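Local coordinates for Endoglucanase(Endo-1,4-beta-glucanase)protein (Pseudomonas stutzeri, PDB 6R2J) that probably hydrolyses O-glycosidic bonds as a family 5 endo-1,4-beta-glucanase and binds cellobiose, at residues 235-238 with 239-243; 29-32 with 33-36; 282-286 with 287-291. All coordinates share one frame; numbering follows the deposited sequence.

Contact 1 (235-238 with 239-243)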
ATOM      1  N   ARG A 235      10.352  -2.533 -14.077  1.00 14.12           N
ATOM      2  CA  ARG A 235      11.813  -2.450 -14.195  1.00 16.30           C
ATOM      3  C   ARG A 235      12.366  -1.042 -13.991  1.00 13.54           C
ATOM      4  O   ARG A 235      13.394  -0.908 -13.309  1.00 11.38           O
ATOM      5  CB  ARG A 235      12.235  -3.034 -15.553  1.00 20.54           C
ATOM      6  CG  ARG A 235      13.710  -2.976 -15.869  1.00 24.78           C
ATOM      7  CD  ARG A 235      13.961  -3.433 -17.307  1.00 29.98           C
ATOM      8  NE  ARG A 235      13.222  -4.638 -17.704  1.00 34.07           N
ATOM      9  CZ  ARG A 235      12.358  -4.704 -18.724  1.00 37.72           C
ATOM     10  NH1 ARG A 235      12.092  -3.617 -19.463  1.00 38.15           N
ATOM     11  NH2 ARG A 235      11.762  -5.869 -19.018  1.00 38.79           N
ATOM     12  N   PRO A 236      11.776   0.011 -14.548  1.00 13.33           N
ATOM     13  CA  PRO A 236      12.288   1.349 -14.266  1.00 13.55           C
ATOM     14  C   PRO A 236      12.468   1.594 -12.778  1.00 13.15           C
ATOM     15  O   PRO A 236      13.488   2.167 -12.363  1.00 12.59           O
ATOM     16  CB  PRO A 236      11.197   2.231 -14.878  1.00 15.65           C
ATOM     17  CG  PRO A 236      10.611   1.398 -15.983  1.00 15.40           C
ATOM     18  CD  PRO A 236      10.566   0.048 -15.394  1.00 14.23           C
ATOM     19  N   PHE A 237      11.479   1.155 -11.977  1.00 12.75           N
ATOM     20  CA  PHE A 237      11.418   1.394 -10.534  1.00 13.45           C
ATOM     21  C   PHE A 237      12.479   0.580  -9.803  1.00 13.83           C
ATOM     22  O   PHE A 237      13.249   1.128  -9.003  1.00 12.73           O
ATOM     23  CB  PHE A 237       9.985   1.039 -10.062  1.00 13.14           C
ATOM     24  CG  PHE A 237       9.770   1.149  -8.578  1.00 12.34           C
ATOM     25  CD1 PHE A 237      10.161   2.282  -7.880  1.00 12.79           C
ATOM     26  CD2 PHE A 237       9.170   0.104  -7.879  1.00 11.78           C
ATOM     27  CE1 PHE A 237       9.984   2.350  -6.507  1.00 14.46           C
ATOM     28  CE2 PHE A 237       9.006   0.164  -6.511  1.00 13.97           C
ATOM     29  CZ  PHE A 237       9.403   1.284  -5.826  1.00 14.83           C
ATOM     30  N   ILE A 238      12.530  -0.734 -10.090  1.00 14.28           N
ATOM     31  CA  ILE A 238      13.566  -1.623  -9.551  1.00 13.97           C
ATOM     32  C   ILE A 238      14.953  -1.067  -9.861  1.00 12.80           C
ATOM     33  O   ILE A 238      15.836  -1.018  -8.998  1.00 13.10           O
ATOM     34  CB  ILE A 238      13.376  -3.049 -10.113  1.00 15.85           C
ATOM     35  CG1 ILE A 238      11.976  -3.568  -9.744  1.00 17.10           C
ATOM     36  CG2 ILE A 238      14.549  -3.949  -9.701  1.00 17.00           C
ATOM     37  CD1 ILE A 238      11.463  -3.169  -8.406  1.00 18.09           C
ATOM     38  N   GLU A 239      15.162  -0.625 -11.097  1.00 12.67           N
ATOM     39  CA  GLU A 239      16.471  -0.134 -11.496  1.00 14.90           C
ATOM     40  C   GLU A 239      16.828   1.138 -10.751  1.00 14.47           C
ATOM     41  O   GLU A 239      17.975   1.317 -10.332  1.00 15.06           O
ATOM     42  CB  GLU A 239      16.496   0.113 -13.005  1.00 17.79           C
ATOM     43  CG  GLU A 239      16.590  -1.189 -13.804  1.00 21.43           C
ATOM     44  CD  GLU A 239      16.710  -0.964 -15.269  1.00 24.58           C
ATOM     45  OE1 GLU A 239      16.841   0.206 -15.650  1.00 26.00           O
ATOM     46  OE2 GLU A 239      16.657  -1.941 -16.038  1.00 26.18           O
ATOM     47  N   TRP A 240      15.855   2.021 -10.554  1.00 14.20           N
ATOM     48  CA  TRP A 240      16.077   3.192  -9.711  1.00 13.45           C
ATOM     49  C   TRP A 240      16.378   2.796  -8.272  1.00 14.14           C
ATOM     50  O   TRP A 240      17.277   3.367  -7.641  1.00 13.94           O
ATOM     51  CB  TRP A 240      14.831   4.071  -9.735  1.00 13.71           C
ATOM     52  CG  TRP A 240      14.956   5.349  -9.030  1.00 13.71           C
ATOM     53  CD1 TRP A 240      15.343   6.558  -9.560  1.00 13.77           C
ATOM     54  CD2 TRP A 240      14.654   5.593  -7.655  1.00 13.09           C
ATOM     55  NE1 TRP A 240      15.323   7.527  -8.588  1.00 12.74           N
ATOM     56  CE2 TRP A 240      14.904   6.964  -7.409  1.00 13.14           C
ATOM     57  CE3 TRP A 240      14.214   4.788  -6.597  1.00 12.56           C
ATOM     58  CZ2 TRP A 240      14.723   7.546  -6.139  1.00 13.55           C
ATOM     59  CZ3 TRP A 240      14.021   5.376  -5.329  1.00 12.15           C
ATOM     60  CH2 TRP A 240      14.281   6.731  -5.116  1.00 13.17           C
ATOM     61  N   LEU A 241      15.626   1.834  -7.725  1.00 13.02           N
ATOM     62  CA  LEU A 241      15.939   1.319  -6.392  1.00 12.77           C
ATOM     63  C   LEU A 241      17.368   0.768  -6.313  1.00 12.90           C
ATOM     64  O   LEU A 241      18.137   1.133  -5.422  1.00 11.96           O
ATOM     65  CB  LEU A 241      14.932   0.242  -6.007  1.00 11.51           C
ATOM     66  CG  LEU A 241      13.516   0.787  -5.817  1.00 11.08           C
ATOM     67  CD1 LEU A 241      12.523  -0.394  -5.812  1.00 11.66           C
ATOM     68  CD2 LEU A 241      13.351   1.590  -4.575  1.00  9.86           C
ATOM     69  N   GLN A 242      17.748  -0.109  -7.231  1.00 14.12           N
ATOM     70  CA  GLN A 242      19.095  -0.660  -7.168  1.00 16.64           C
ATOM     71  C   GLN A 242      20.146   0.436  -7.247  1.00 16.66           C
ATOM     72  O   GLN A 242      21.140   0.406  -6.508  1.00 18.50           O
ATOM     73  CB  GLN A 242      19.284  -1.690  -8.282  1.00 19.02           C
ATOM     74  CG  GLN A 242      18.346  -2.903  -8.145  1.00 19.46           C
ATOM     75  CD  GLN A 242      18.480  -3.904  -9.275  1.00 18.83           C
ATOM     76  OE1 GLN A 242      18.648  -5.111  -9.038  1.00 18.57           O
ATOM     77  NE2 GLN A 242      18.417  -3.407 -10.513  1.00 18.57           N
ATOM     78  N   LYS A 243      19.957   1.410  -8.140  1.00 15.12           N
ATOM     79  CA  LYS A 243      20.978   2.437  -8.319  0.53 15.31           C
ATOM     80  C   LYS A 243      21.119   3.299  -7.072  1.00 15.63           C
ATOM     81  O   LYS A 243      22.235   3.667  -6.687  1.00 15.55           O
ATOM     82  CB  LYS A 243      20.668   3.286  -9.551  0.53 16.84           C
ATOM     83  CG  LYS A 243      20.862   2.555 -10.881  0.53 17.54           C
ATOM     84  CD  LYS A 243      22.214   2.907 -11.503  0.53 18.61           C
ATOM     85  CE  LYS A 243      22.803   1.717 -12.250  0.53 19.89           C
ATOM     86  NZ  LYS A 243      24.071   2.051 -12.959  0.53 20.15           N
TER
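Phe237 and Leu241 meet one turn apart on helix 229-244, the barrel helix between strands 201-206 and 248-252 of this TIM-barrel enzyme. CD1 of Leu241 lies over one face of the Phe237 ring, 3.6 Å from its centroid and shifted toward the rim beside CZ. This is a CH-pi contact. Phe237 holds CG opposite its backbone N (chi1 177°), which sets the ring beside the next turn. CD1 of Ile238 also reaches CD1 of Leu241, at 3.9 Å. Around them the rings of Trp185 and Tyr203 and residue Ala205 continue the apolar layer between helix and barrel. An alanine in place of Phe237 would probably leave Leu241 CD1 without its aromatic partner and open a gap toward Trp185. Four successive amides, Glu239 to Gln242, each donate to the carbonyl four residues earlier; Leu241 N to Phe237 O is 2.8 Å. On the outer side Arg235 and Glu239 run alongside each other. Glu239 OE2 comes to 3.1 Å from Arg235 CG, but is 4.7 Å from Arg235 NE. The opposite charges are near without touching, so any attraction is probably weak and there is no salt bridge; the inner face is held by apolar packing.

Contact 2 (29-32 with 33-36)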
ATOM      1  N   PRO A  29     -17.473  12.938   7.499  1.00 13.45           N
ATOM      2  CA  PRO A  29     -16.726  11.736   7.902  1.00 11.77           C
ATOM      3  C   PRO A  29     -17.391  10.457   7.372  1.00 10.94           C
ATOM      4  O   PRO A  29     -16.753   9.383   7.274  1.00 11.28           O
ATOM      5  CB  PRO A  29     -16.732  11.798   9.428  1.00 13.33           C
ATOM      6  CG  PRO A  29     -17.864  12.720   9.771  1.00 15.15           C
ATOM      7  CD  PRO A  29     -18.047  13.672   8.635  1.00 14.67           C
ATOM      8  N   GLY A  30     -18.659  10.583   6.991  1.00 10.53           N
ATOM      9  CA  GLY A  30     -19.414   9.400   6.649  1.00 10.72           C
ATOM     10  C   GLY A  30     -19.633   8.507   7.865  1.00 11.16           C
ATOM     11  O   GLY A  30     -19.217   8.808   8.990  1.00  9.69           O
ATOM     12  N   LYS A  31     -20.295   7.370   7.632  1.00 11.87           N
ATOM     13  CA  LYS A  31     -20.557   6.417   8.692  1.00 11.96           C
ATOM     14  C   LYS A  31     -19.937   5.054   8.384  1.00 10.76           C
ATOM     15  O   LYS A  31     -20.078   4.533   7.279  1.00 10.84           O
ATOM     16  CB  LYS A  31     -22.062   6.230   8.892  1.00 16.78           C
ATOM     17  CG  LYS A  31     -22.772   7.436   9.452  1.00 22.00           C
ATOM     18  CD  LYS A  31     -24.236   7.138   9.653  1.00 26.37           C
ATOM     19  CE  LYS A  31     -24.946   6.579   8.442  1.00 30.86           C
ATOM     20  NZ  LYS A  31     -26.360   6.137   8.755  1.00 33.45           N
ATOM     21  N   ASN A  32     -19.244   4.494   9.361  1.00  9.56           N
ATOM     22  CA  ASN A  32     -18.820   3.109   9.254  1.00 10.38           C
ATOM     23  C   ASN A  32     -20.039   2.224   9.065  1.00 10.72           C
ATOM     24  O   ASN A  32     -21.061   2.374   9.745  1.00 11.31           O
ATOM     25  CB  ASN A  32     -18.059   2.732  10.529  1.00  9.56           C
ATOM     26  CG  ASN A  32     -17.562   1.326  10.514  1.00 10.13           C
ATOM     27  OD1 ASN A  32     -17.377   0.728   9.450  1.00 10.65           O
ATOM     28  ND2 ASN A  32     -17.294   0.790  11.705  1.00 11.18           N
ATOM     29  N   GLY A  33     -19.933   1.310   8.119  1.00 10.25           N
ATOM     30  CA  GLY A  33     -21.019   0.399   7.828  1.00 10.48           C
ATOM     31  C   GLY A  33     -21.935   0.847   6.705  1.00 11.17           C
ATOM     32  O   GLY A  33     -22.775   0.053   6.240  1.00 12.50           O
ATOM     33  N   THR A  34     -21.814   2.096   6.266  1.00 10.82           N
ATOM     34  CA  THR A  34     -22.636   2.628   5.195  1.00 11.17           C
ATOM     35  C   THR A  34     -21.748   3.072   4.046  1.00 11.60           C
ATOM     36  O   THR A  34     -21.878   2.555   2.941  1.00 12.11           O
ATOM     37  CB  THR A  34     -23.438   3.820   5.716  1.00 12.74           C
ATOM     38  OG1 THR A  34     -24.228   3.413   6.832  1.00 12.68           O
ATOM     39  CG2 THR A  34     -24.318   4.372   4.623  1.00 14.28           C
ATOM     40  N   HIS A  35     -20.844   4.016   4.305  1.00 11.36           N
ATOM     41  CA  HIS A  35     -19.972   4.613   3.313  1.00 10.62           C
ATOM     42  C   HIS A  35     -18.621   3.945   3.249  1.00  9.49           C
ATOM     43  O   HIS A  35     -18.021   3.883   2.178  1.00 10.23           O
ATOM     44  CB  HIS A  35     -19.795   6.097   3.633  1.00 10.99           C
ATOM     45  CG  HIS A  35     -21.097   6.805   3.824  1.00 12.61           C
ATOM     46  ND1 HIS A  35     -21.513   7.279   5.049  1.00 13.88           N
ATOM     47  CD2 HIS A  35     -22.082   7.114   2.950  1.00 14.39           C
ATOM     48  CE1 HIS A  35     -22.700   7.846   4.924  1.00 13.69           C
ATOM     49  NE2 HIS A  35     -23.077   7.741   3.662  1.00 14.47           N
ATOM     50  N   TYR A  36     -18.153   3.422   4.369  1.00  8.61           N
ATOM     51  CA  TYR A  36     -16.902   2.697   4.433  1.00  8.12           C
ATOM     52  C   TYR A  36     -17.094   1.557   5.420  1.00  7.95           C
ATOM     53  O   TYR A  36     -18.116   1.455   6.101  1.00  9.00           O
ATOM     54  CB  TYR A  36     -15.732   3.610   4.814  1.00 10.12           C
ATOM     55  CG  TYR A  36     -15.813   4.183   6.228  1.00 11.83           C
ATOM     56  CD1 TYR A  36     -15.329   3.465   7.315  1.00 11.24           C
ATOM     57  CD2 TYR A  36     -16.386   5.436   6.478  1.00 10.02           C
ATOM     58  CE1 TYR A  36     -15.394   3.963   8.577  1.00 11.41           C
ATOM     59  CE2 TYR A  36     -16.452   5.936   7.746  1.00  9.64           C
ATOM     60  CZ  TYR A  36     -15.951   5.197   8.803  1.00 10.09           C
ATOM     61  OH  TYR A  36     -15.998   5.698  10.085  1.00 10.66           O
TER
HETATM   62  O   HOH W   1     -16.912   8.185  10.566  1.00 13.84           O
HETATM   63  O   HOH W   2     -23.554   2.344   9.653  1.00 12.11           O
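Hydrogen bonds gather on the backbone of Lys31. Its carbonyl O accepts from Thr34 N at 3.2 Å and from His35 N at 3.1 Å. The two donors arrive differently: Thr34 N stands 45° out of the carbonyl plane, while His35 N comes in almost head-on. Lys31 N in turn donates to His35 ND1 at 2.9 Å, lying in the plane of the imidazole. ND1 accepts here, so the ring is probably neutral, with its proton on NE2. Gly33 N bonds Tyr36 O at 2.7 Å, and a single beta bridge pairs Asn32 with Tyr36.

Residues 31-34 form a type II beta turn with Gly33 in its third place, where a CB would clash with Asn32 O. The turn lies in the long surface loop between strand 14-18 and helix 41-49, at the start of the TIM barrel.

The ring contacts come from Tyr36. Its CG sits between backbone N and carbonyl carbon (chi1 66°), which folds the ring back under Asn32. Asn32 CA lies over the face, 3.8 Å from the ring centroid, in a CH-pi contact. Asn32 CB adds a contact to Tyr36 CE1 at 3.5 Å, and the amide plane runs only 7° from that of the ring.

A water links Gly30 to Tyr36: it donates to Gly30 O and sits 2.7 Å from Tyr36 OH, at the ring edge. The same hydroxyl is hydrogen-bonded to Gln76, and Pro29 O is held by Arg63.

Contact 3 (282-286 with 287-291)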
ATOM      1  N   TYR A 282      -1.643  -6.907  -3.675  1.00  6.39           N
ATOM      2  CA  TYR A 282      -2.703  -6.971  -4.657  1.00  6.57           C
ATOM      3  C   TYR A 282      -3.827  -6.021  -4.287  1.00  7.19           C
ATOM      4  O   TYR A 282      -4.194  -5.919  -3.124  1.00  8.26           O
ATOM      5  CB  TYR A 282      -3.267  -8.401  -4.696  1.00  8.09           C
ATOM      6  CG  TYR A 282      -4.263  -8.559  -5.809  1.00  8.30           C
ATOM      7  CD1 TYR A 282      -3.838  -8.880  -7.061  1.00  8.07           C
ATOM      8  CD2 TYR A 282      -5.611  -8.324  -5.617  1.00  8.31           C
ATOM      9  CE1 TYR A 282      -4.699  -9.001  -8.078  1.00  7.69           C
ATOM     10  CE2 TYR A 282      -6.474  -8.401  -6.638  1.00  7.46           C
ATOM     11  CZ  TYR A 282      -6.006  -8.744  -7.880  1.00  7.58           C
ATOM     12  OH  TYR A 282      -6.836  -8.814  -8.953  1.00  9.33           O
ATOM     13  N   TRP A 283      -4.428  -5.383  -5.299  1.00  7.36           N
ATOM     14  CA  TRP A 283      -5.609  -4.537  -5.133  1.00  7.86           C
ATOM     15  C   TRP A 283      -6.831  -5.200  -5.766  1.00  7.77           C
ATOM     16  O   TRP A 283      -6.934  -5.227  -7.001  1.00  8.20           O
ATOM     17  CB  TRP A 283      -5.365  -3.201  -5.831  1.00  9.62           C
ATOM     18  CG  TRP A 283      -6.527  -2.251  -5.554  1.00  9.83           C
ATOM     19  CD1 TRP A 283      -7.699  -2.106  -6.276  1.00  9.75           C
ATOM     20  CD2 TRP A 283      -6.631  -1.348  -4.447  1.00  9.31           C
ATOM     21  NE1 TRP A 283      -8.513  -1.175  -5.666  1.00  8.97           N
ATOM     22  CE2 TRP A 283      -7.880  -0.698  -4.547  1.00  9.70           C
ATOM     23  CE3 TRP A 283      -5.791  -1.037  -3.375  1.00  8.41           C
ATOM     24  CZ2 TRP A 283      -8.288   0.254  -3.610  1.00 10.29           C
ATOM     25  CZ3 TRP A 283      -6.179  -0.093  -2.496  1.00  8.48           C
ATOM     26  CH2 TRP A 283      -7.422   0.527  -2.592  1.00  9.55           C
ATOM     27  N   ALA A 284      -7.779  -5.702  -4.959  1.00  8.19           N
ATOM     28  CA  ALA A 284      -7.784  -5.626  -3.499  1.00  7.72           C
ATOM     29  C   ALA A 284      -8.688  -6.731  -3.015  1.00  7.06           C
ATOM     30  O   ALA A 284      -9.501  -7.197  -3.800  1.00  7.27           O
ATOM     31  CB  ALA A 284      -8.326  -4.292  -3.029  1.00  8.02           C
ATOM     32  N   GLY A 285      -8.595  -7.095  -1.724  1.00  6.66           N
ATOM     33  CA  GLY A 285      -9.568  -7.972  -1.075  1.00  7.17           C
ATOM     34  C   GLY A 285     -10.346  -7.289   0.044  1.00  8.73           C
ATOM     35  O   GLY A 285     -10.219  -6.071   0.239  1.00  9.60           O
ATOM     36  N   GLY A 286     -11.148  -8.041   0.790  1.00  8.88           N
ATOM     37  CA  GLY A 286     -11.856  -7.466   1.918  1.00  7.89           C
ATOM     38  C   GLY A 286     -13.340  -7.252   1.689  1.00  8.24           C
ATOM     39  O   GLY A 286     -13.885  -7.643   0.643  1.00 10.47           O
ATOM     40  N   PRO A 287     -14.015  -6.597   2.641  1.00  9.09           N
ATOM     41  CA  PRO A 287     -15.459  -6.376   2.493  1.00  7.83           C
ATOM     42  C   PRO A 287     -15.848  -5.226   1.567  1.00  8.73           C
ATOM     43  O   PRO A 287     -15.106  -4.272   1.341  1.00  8.83           O
ATOM     44  CB  PRO A 287     -15.917  -6.059   3.917  1.00  6.94           C
ATOM     45  CG  PRO A 287     -14.744  -5.329   4.492  1.00  7.95           C
ATOM     46  CD  PRO A 287     -13.525  -6.076   3.937  1.00  8.35           C
ATOM     47  N   GLY A 288     -17.067  -5.357   1.033  1.00  8.58           N
ATOM     48  CA  GLY A 288     -17.688  -4.301   0.291  1.00  8.26           C
ATOM     49  C   GLY A 288     -17.364  -4.199  -1.177  1.00  9.29           C
ATOM     50  O   GLY A 288     -17.765  -3.210  -1.792  1.00 11.16           O
ATOM     51  N   TRP A 289     -16.694  -5.182  -1.774  1.00  9.53           N
ATOM     52  CA  TRP A 289     -16.324  -5.080  -3.180  1.00 11.96           C
ATOM     53  C   TRP A 289     -17.348  -5.664  -4.160  1.00 11.29           C
ATOM     54  O   TRP A 289     -17.164  -5.527  -5.389  1.00 11.91           O
ATOM     55  CB  TRP A 289     -15.003  -5.796  -3.401  1.00 12.56           C
ATOM     56  CG  TRP A 289     -13.820  -5.100  -2.846  1.00 10.40           C
ATOM     57  CD1 TRP A 289     -12.991  -5.552  -1.866  1.00  9.70           C
ATOM     58  CD2 TRP A 289     -13.288  -3.847  -3.279  1.00 10.33           C
ATOM     59  NE1 TRP A 289     -11.992  -4.643  -1.641  1.00  8.50           N
ATOM     60  CE2 TRP A 289     -12.150  -3.589  -2.502  1.00  9.24           C
ATOM     61  CE3 TRP A 289     -13.673  -2.914  -4.246  1.00  9.71           C
ATOM     62  CZ2 TRP A 289     -11.394  -2.451  -2.653  1.00 10.22           C
ATOM     63  CZ3 TRP A 289     -12.922  -1.766  -4.385  1.00 10.43           C
ATOM     64  CH2 TRP A 289     -11.791  -1.554  -3.600  1.00 10.76           C
ATOM     65  N   GLY A 290     -18.412  -6.289  -3.669  1.00 11.28           N
ATOM     66  CA  GLY A 290     -19.399  -6.846  -4.578  1.00 11.63           C
ATOM     67  C   GLY A 290     -18.738  -7.658  -5.677  1.00 10.92           C
ATOM     68  O   GLY A 290     -17.892  -8.518  -5.421  1.00 11.42           O
ATOM     69  N   THR A 291     -19.120  -7.379  -6.925  1.00 11.67           N
ATOM     70  CA  THR A 291     -18.576  -8.083  -8.077  1.00 12.71           C
ATOM     71  C   THR A 291     -17.463  -7.302  -8.769  1.00 12.53           C
ATOM     72  O   THR A 291     -17.190  -7.537  -9.946  1.00 14.13           O
ATOM     73  CB  THR A 291     -19.690  -8.477  -9.054  1.00 14.67           C
ATOM     74  OG1 THR A 291     -20.400  -7.316  -9.488  1.00 15.48           O
ATOM     75  CG2 THR A 291     -20.641  -9.439  -8.377  1.00 15.28           C
TER
HETATM   76  O   HOH W   3     -16.056  -7.821  -0.918  1.00  8.82           O
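Trp289 turns CG opposite its carbonyl carbon (chi1 -72°), which swings the indole back onto the strand end at 284-285. Trp283 holds CG opposite its backbone N (chi1 -174°) and meets it there. The two indoles cross with their planes at 74°, in an oblique pairing. Trp289 CH2 does the touching, at 3.9 Å from both NE1 and CZ2 of Trp283. Ala284 fills the angle between them. Its CB lies over the rim of one Trp283 face and packs against Trp289 CZ2 at 3.6 Å.

Polar contacts fix the other edge of Trp289. Trp289 NE1 donates to Gly285 O at 3.0 Å. The oxygen lies close to the indole plane, but the donor stands well above the carbonyl plane, away from the lone pairs, and the bond is bent. Ser19 OG is a second partner of the same oxygen. A water ties the turn from within, donating to Gly286 O at 2.7 Å and accepting from Trp289 N at 2.8 Å. At Gly286 a CB would clash with Pro287 CD, and the backbone angles would also press it on Gly285 O. Phe23 and Tyr292 add further ring contacts to Trp289.

The peptide between Trp283 and Ala284 is cis. A tryptophan followed by a non-proline cis peptide at the end of the eighth barrel strand is a known feature of family 5 glycoside hydrolases, where it lines the substrate cleft.

Contacts 2 and 3 lie on the same side of the barrel, with centres about 16 Å apart and nearest atoms about 7 Å apart. Phe23 bridges them, touching Tyr36 of the first and Trp289 of the second. Contact 1 lies on the opposite side of the chain's centre, about 30 Å from contact 3 and 39 Å from contact 2, centre to centre. Contact 3 is closest to the active-site cleft: the Trp283 side chain is about 8 Å from a bound glucose unit and about 3 Å from a Tris molecule, probably from the crystallisation liquor. The Trp283 side chain also touches Tyr208 of the glycan pocket. The Phe237 side chain in contact 1 is about 10 Å from a bound glucose unit.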